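Local coordinates for protein RNA 2',3'-cyclic phosphodiesterase (Deinococcus radiodurans, PDB 5H7E) that belongs to the 2H phosphoesterase clan as a LigT-like RNA 2',3'-cyclic phosphodiesterase with a two-lobed core of antiparallel strands and packed helices, at residues 65-70 with 174-179. Sequence-based numbering, arbitrary orientation.
With SO4 (sulfate ion), chain F.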
ATOM      1  N   ARG A  65      -0.602  17.380  -6.784  1.00 25.47           N
ATOM      2  CA  ARG A  65      -1.394  18.399  -6.100  1.00 28.12           C
ATOM      3  C   ARG A  65      -1.677  17.989  -4.658  1.00 25.90           C
ATOM      4  O   ARG A  65      -1.658  18.834  -3.753  1.00 29.72           O
ATOM      5  CB  ARG A  65      -2.706  18.623  -6.851  1.00 31.78           C
ATOM      6  CG  ARG A  65      -3.578  19.729  -6.319  1.00 50.01           C
ATOM      7  CD  ARG A  65      -4.944  19.717  -7.014  1.00 62.46           C
ATOM      8  NE  ARG A  65      -5.957  19.131  -6.134  1.00 70.88           N
ATOM      9  CZ  ARG A  65      -6.798  18.163  -6.477  1.00 62.77           C
ATOM     10  NH1 ARG A  65      -6.778  17.672  -7.705  1.00 60.28           N
ATOM     11  NH2 ARG A  65      -7.673  17.700  -5.590  1.00 64.46           N
ATOM     12  N   LEU A  66      -1.951  16.705  -4.429  1.00 22.67           N
ATOM     13  CA  LEU A  66      -2.344  16.277  -3.071  1.00 22.63           C
ATOM     14  C   LEU A  66      -1.161  16.244  -2.117  1.00 23.58           C
ATOM     15  O   LEU A  66      -1.355  16.297  -0.896  1.00 26.62           O
ATOM     16  CB  LEU A  66      -3.022  14.903  -3.097  1.00 24.64           C
ATOM     17  CG  LEU A  66      -4.409  14.967  -3.762  1.00 29.09           C
ATOM     18  CD1 LEU A  66      -5.170  13.627  -3.807  1.00 31.36           C
ATOM     19  CD2 LEU A  66      -5.311  16.069  -3.179  1.00 35.74           C
ATOM     20  N   THR A  67       0.062  16.119  -2.621  1.00 23.62           N
ATOM     21  CA  THR A  67       1.230  16.012  -1.762  1.00 24.06           C
ATOM     22  C   THR A  67       1.949  17.322  -1.602  1.00 25.79           C
ATOM     23  O   THR A  67       2.867  17.410  -0.781  1.00 28.04           O
ATOM     24  CB  THR A  67       2.244  14.980  -2.324  1.00 24.90           C
ATOM     25  OG1 THR A  67       2.577  15.355  -3.681  1.00 24.88           O
ATOM     26  CG2 THR A  67       1.656  13.567  -2.319  1.00 23.51           C
ATOM     27  N   GLN A  68       1.558  18.351  -2.341  1.00 27.52           N
ATOM     28  CA  GLN A  68       2.357  19.564  -2.363  1.00 28.54           C
ATOM     29  C   GLN A  68       2.440  20.231  -0.987  1.00 32.94           C
ATOM     30  O   GLN A  68       3.473  20.811  -0.645  1.00 31.30           O
ATOM     31  CB  GLN A  68       1.773  20.524  -3.399  1.00 35.31           C
ATOM     32  CG  GLN A  68       2.665  21.694  -3.703  1.00 48.40           C
ATOM     33  CD  GLN A  68       4.001  21.312  -4.373  1.00 54.16           C
ATOM     34  OE1 GLN A  68       4.206  20.180  -4.839  1.00 51.58           O
ATOM     35  NE2 GLN A  68       4.916  22.283  -4.422  1.00 53.74           N
ATOM     36  N   ASP A  69       1.371  20.162  -0.181  1.00 27.58           N
ATOM     37  CA  ASP A  69       1.293  20.933   1.058  1.00 24.37           C
ATOM     38  C   ASP A  69       1.372  20.078   2.321  1.00 24.86           C
ATOM     39  O   ASP A  69       1.284  20.623   3.428  1.00 28.41           O
ATOM     40  CB  ASP A  69      -0.001  21.755   1.067  1.00 28.55           C
ATOM     41  CG  ASP A  69       0.018  22.904   0.083  1.00 40.48           C
ATOM     42  OD1 ASP A  69       1.091  23.289  -0.419  1.00 43.78           O
ATOM     43  OD2 ASP A  69      -1.046  23.464  -0.140  1.00 47.73           O
ATOM     44  N   LEU A  70       1.620  18.769   2.187  1.00 21.52           N
ATOM     45  CA  LEU A  70       1.850  17.901   3.331  1.00 21.72           C
ATOM     46  C   LEU A  70       3.342  17.798   3.606  1.00 25.58           C
ATOM     47  O   LEU A  70       4.139  17.690   2.666  1.00 25.06           O
ATOM     48  CB  LEU A  70       1.317  16.488   3.044  1.00 22.44           C
ATOM     49  CG  LEU A  70      -0.191  16.324   3.077  1.00 22.52           C
ATOM     50  CD1 LEU A  70      -0.624  14.960   2.519  1.00 24.93           C
ATOM     51  CD2 LEU A  70      -0.687  16.454   4.531  1.00 25.12           C
ATOM     52  N   PHE A 174       5.749  11.426  -5.943  1.00 22.94           N
ATOM     53  CA  PHE A 174       5.224  12.765  -5.642  1.00 24.95           C
ATOM     54  C   PHE A 174       5.724  13.158  -4.265  1.00 24.02           C
ATOM     55  O   PHE A 174       5.324  12.557  -3.270  1.00 23.48           O
ATOM     56  CB  PHE A 174       3.699  12.792  -5.689  1.00 24.28           C
ATOM     57  CG  PHE A 174       3.126  12.012  -6.834  1.00 22.46           C
ATOM     58  CD1 PHE A 174       3.191  12.528  -8.121  1.00 23.85           C
ATOM     59  CD2 PHE A 174       2.505  10.782  -6.614  1.00 23.04           C
ATOM     60  CE1 PHE A 174       2.701  11.757  -9.205  1.00 27.84           C
ATOM     61  CE2 PHE A 174       2.024  10.015  -7.672  1.00 23.55           C
ATOM     62  CZ  PHE A 174       2.111  10.522  -8.969  1.00 26.61           C
ATOM     63  N   ARG A 175       6.632  14.134  -4.209  1.00 23.91           N
ATOM     64  CA  ARG A 175       7.259  14.480  -2.938  1.00 23.11           C
ATOM     65  C   ARG A 175       6.295  15.259  -2.047  1.00 20.94           C
ATOM     66  O   ARG A 175       5.579  16.148  -2.521  1.00 24.64           O
ATOM     67  CB  ARG A 175       8.488  15.342  -3.209  1.00 27.10           C
ATOM     68  CG  ARG A 175       9.416  15.511  -2.051  1.00 40.56           C
ATOM     69  CD  ARG A 175      10.786  16.099  -2.487  1.00 56.45           C
ATOM     70  NE  ARG A 175      11.800  15.795  -1.479  1.00 66.11           N
ATOM     71  CZ  ARG A 175      12.379  14.602  -1.346  1.00 69.35           C
ATOM     72  NH1 ARG A 175      13.267  14.391  -0.383  1.00 71.95           N
ATOM     73  NH2 ARG A 175      12.068  13.616  -2.175  1.00 73.48           N
ATOM     74  N   PHE A 176       6.336  14.968  -0.751  1.00 20.79           N
ATOM     75  CA  PHE A 176       5.650  15.804   0.239  1.00 20.94           C
ATOM     76  C   PHE A 176       6.481  17.063   0.436  1.00 24.21           C
ATOM     77  O   PHE A 176       7.586  17.014   1.009  1.00 27.94           O
ATOM     78  CB  PHE A 176       5.500  15.028   1.556  1.00 18.70           C
ATOM     79  CG  PHE A 176       4.636  13.813   1.475  1.00 18.84           C
ATOM     80  CD1 PHE A 176       3.282  13.925   1.143  1.00 20.67           C
ATOM     81  CD2 PHE A 176       5.161  12.547   1.816  1.00 18.86           C
ATOM     82  CE1 PHE A 176       2.479  12.819   1.098  1.00 18.07           C
ATOM     83  CE2 PHE A 176       4.361  11.395   1.764  1.00 18.97           C
ATOM     84  CZ  PHE A 176       3.019  11.507   1.407  1.00 17.48           C
ATOM     85  N   ARG A 177       5.967  18.199  -0.032  1.00 24.32           N
ATOM     86  CA  ARG A 177       6.751  19.418  -0.089  1.00 24.52           C
ATOM     87  C   ARG A 177       6.301  20.443   0.933  1.00 27.29           C
ATOM     88  O   ARG A 177       6.767  21.587   0.914  1.00 32.19           O
ATOM     89  CB  ARG A 177       6.712  20.013  -1.498  1.00 32.75           C
ATOM     90  CG  ARG A 177       7.375  19.055  -2.494  1.00 31.77           C
ATOM     91  CD  ARG A 177       7.475  19.668  -3.885  1.00 41.54           C
ATOM     92  NE  ARG A 177       8.008  18.720  -4.861  1.00 50.43           N
ATOM     93  CZ  ARG A 177       9.304  18.533  -5.123  1.00 59.21           C
ATOM     94  NH1 ARG A 177      10.234  19.227  -4.471  1.00 56.08           N
ATOM     95  NH2 ARG A 177       9.671  17.624  -6.030  1.00 52.71           N
ATOM     96  N   GLY A 178       5.421  20.061   1.851  1.00 26.22           N
ATOM     97  CA  GLY A 178       4.830  21.037   2.763  1.00 30.44           C
ATOM     98  C   GLY A 178       5.505  20.992   4.110  1.00 39.92           C
ATOM     99  O   GLY A 178       6.577  20.400   4.279  1.00 34.62           O
ATOM    100  N   SER A 179       4.835  21.599   5.098  1.00 44.98           N
ATOM    101  CA  SER A 179       5.258  21.511   6.489  1.00 54.05           C
ATOM    102  C   SER A 179       4.035  21.428   7.399  1.00 60.08           C
ATOM    103  O   SER A 179       2.917  21.802   7.016  1.00 55.82           O
ATOM    104  CB  SER A 179       6.123  22.698   6.895  1.00 60.99           C
ATOM    105  OG  SER A 179       5.319  23.849   7.018  1.00 69.92           O
TER
HETATM  106  S   SO4 F 305       6.327  16.272  -7.387  1.00 45.51           S
HETATM  107  O1  SO4 F 305       6.449  16.109  -8.848  1.00 46.14           O
HETATM  108  O2  SO4 F 305       4.986  15.800  -7.082  1.00 51.52           O
HETATM  109  O3  SO4 F 305       6.423  17.687  -7.003  1.00 53.09           O
HETATM  110  O4  SO4 F 305       7.416  15.549  -6.707  1.00 35.98           O
HETATM  111  O   HOH W   1       0.532  20.447   6.058  1.00 22.68           O
HETATM  112  O   HOH W   2       2.143  23.164   4.090  1.00 37.83           O
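T67 to D69, where helix 56-67 gives way to loop, run beside F176 to G178, which follow strand 167-175, and two backbone bonds join 65-70 to 174-179: R177 N to T67 O (3.3 Å) and G178 N to L70 O (2.8 Å), where G178 N sits above the plane of the L70 carbonyl. T67 O also takes a CA-H contact from F176. Beside these bonds the F176 ring lies alongside L70, both side chains pointing the same way, with CD1 3.7 Å from L70 CB; T67 crosses it at about a right angle and sets CG2 3.6 Å from ring atom CE1. L104 of helix 101-114 touches both L70 and F176. T67 OG1, turned between its own N and carbonyl carbon (chi1 55°), lies 3.4 Å from F174 CB but bonds back to G63 O in its own helix. On the more exposed side Q68 bends at chi2 (65°), which sets CD beside R177; its OE1 lies 3.4 Å from R177 CD. R177 extends past it, with R175 CB over one guanidinium face, and meets a sulfate edge-on: NE donates to O3 at 2.9 Å and NH2 to O4, which also accepts R175 N in a nearly straight bond. T64 OG1 binds the same ion. G178 CA packs 3.6 Å from D69 C, and water 1 bridges D69 O and S179 O. The chain's C-terminal tail is thus tied to the helix end by main-chain bonds next to an apolar patch of L70, F176 and L104, while the R177 guanidinium, R175 N and T64 OG1 form an anion site, occupied here by a sulfate, probably from the crystallisation liquor.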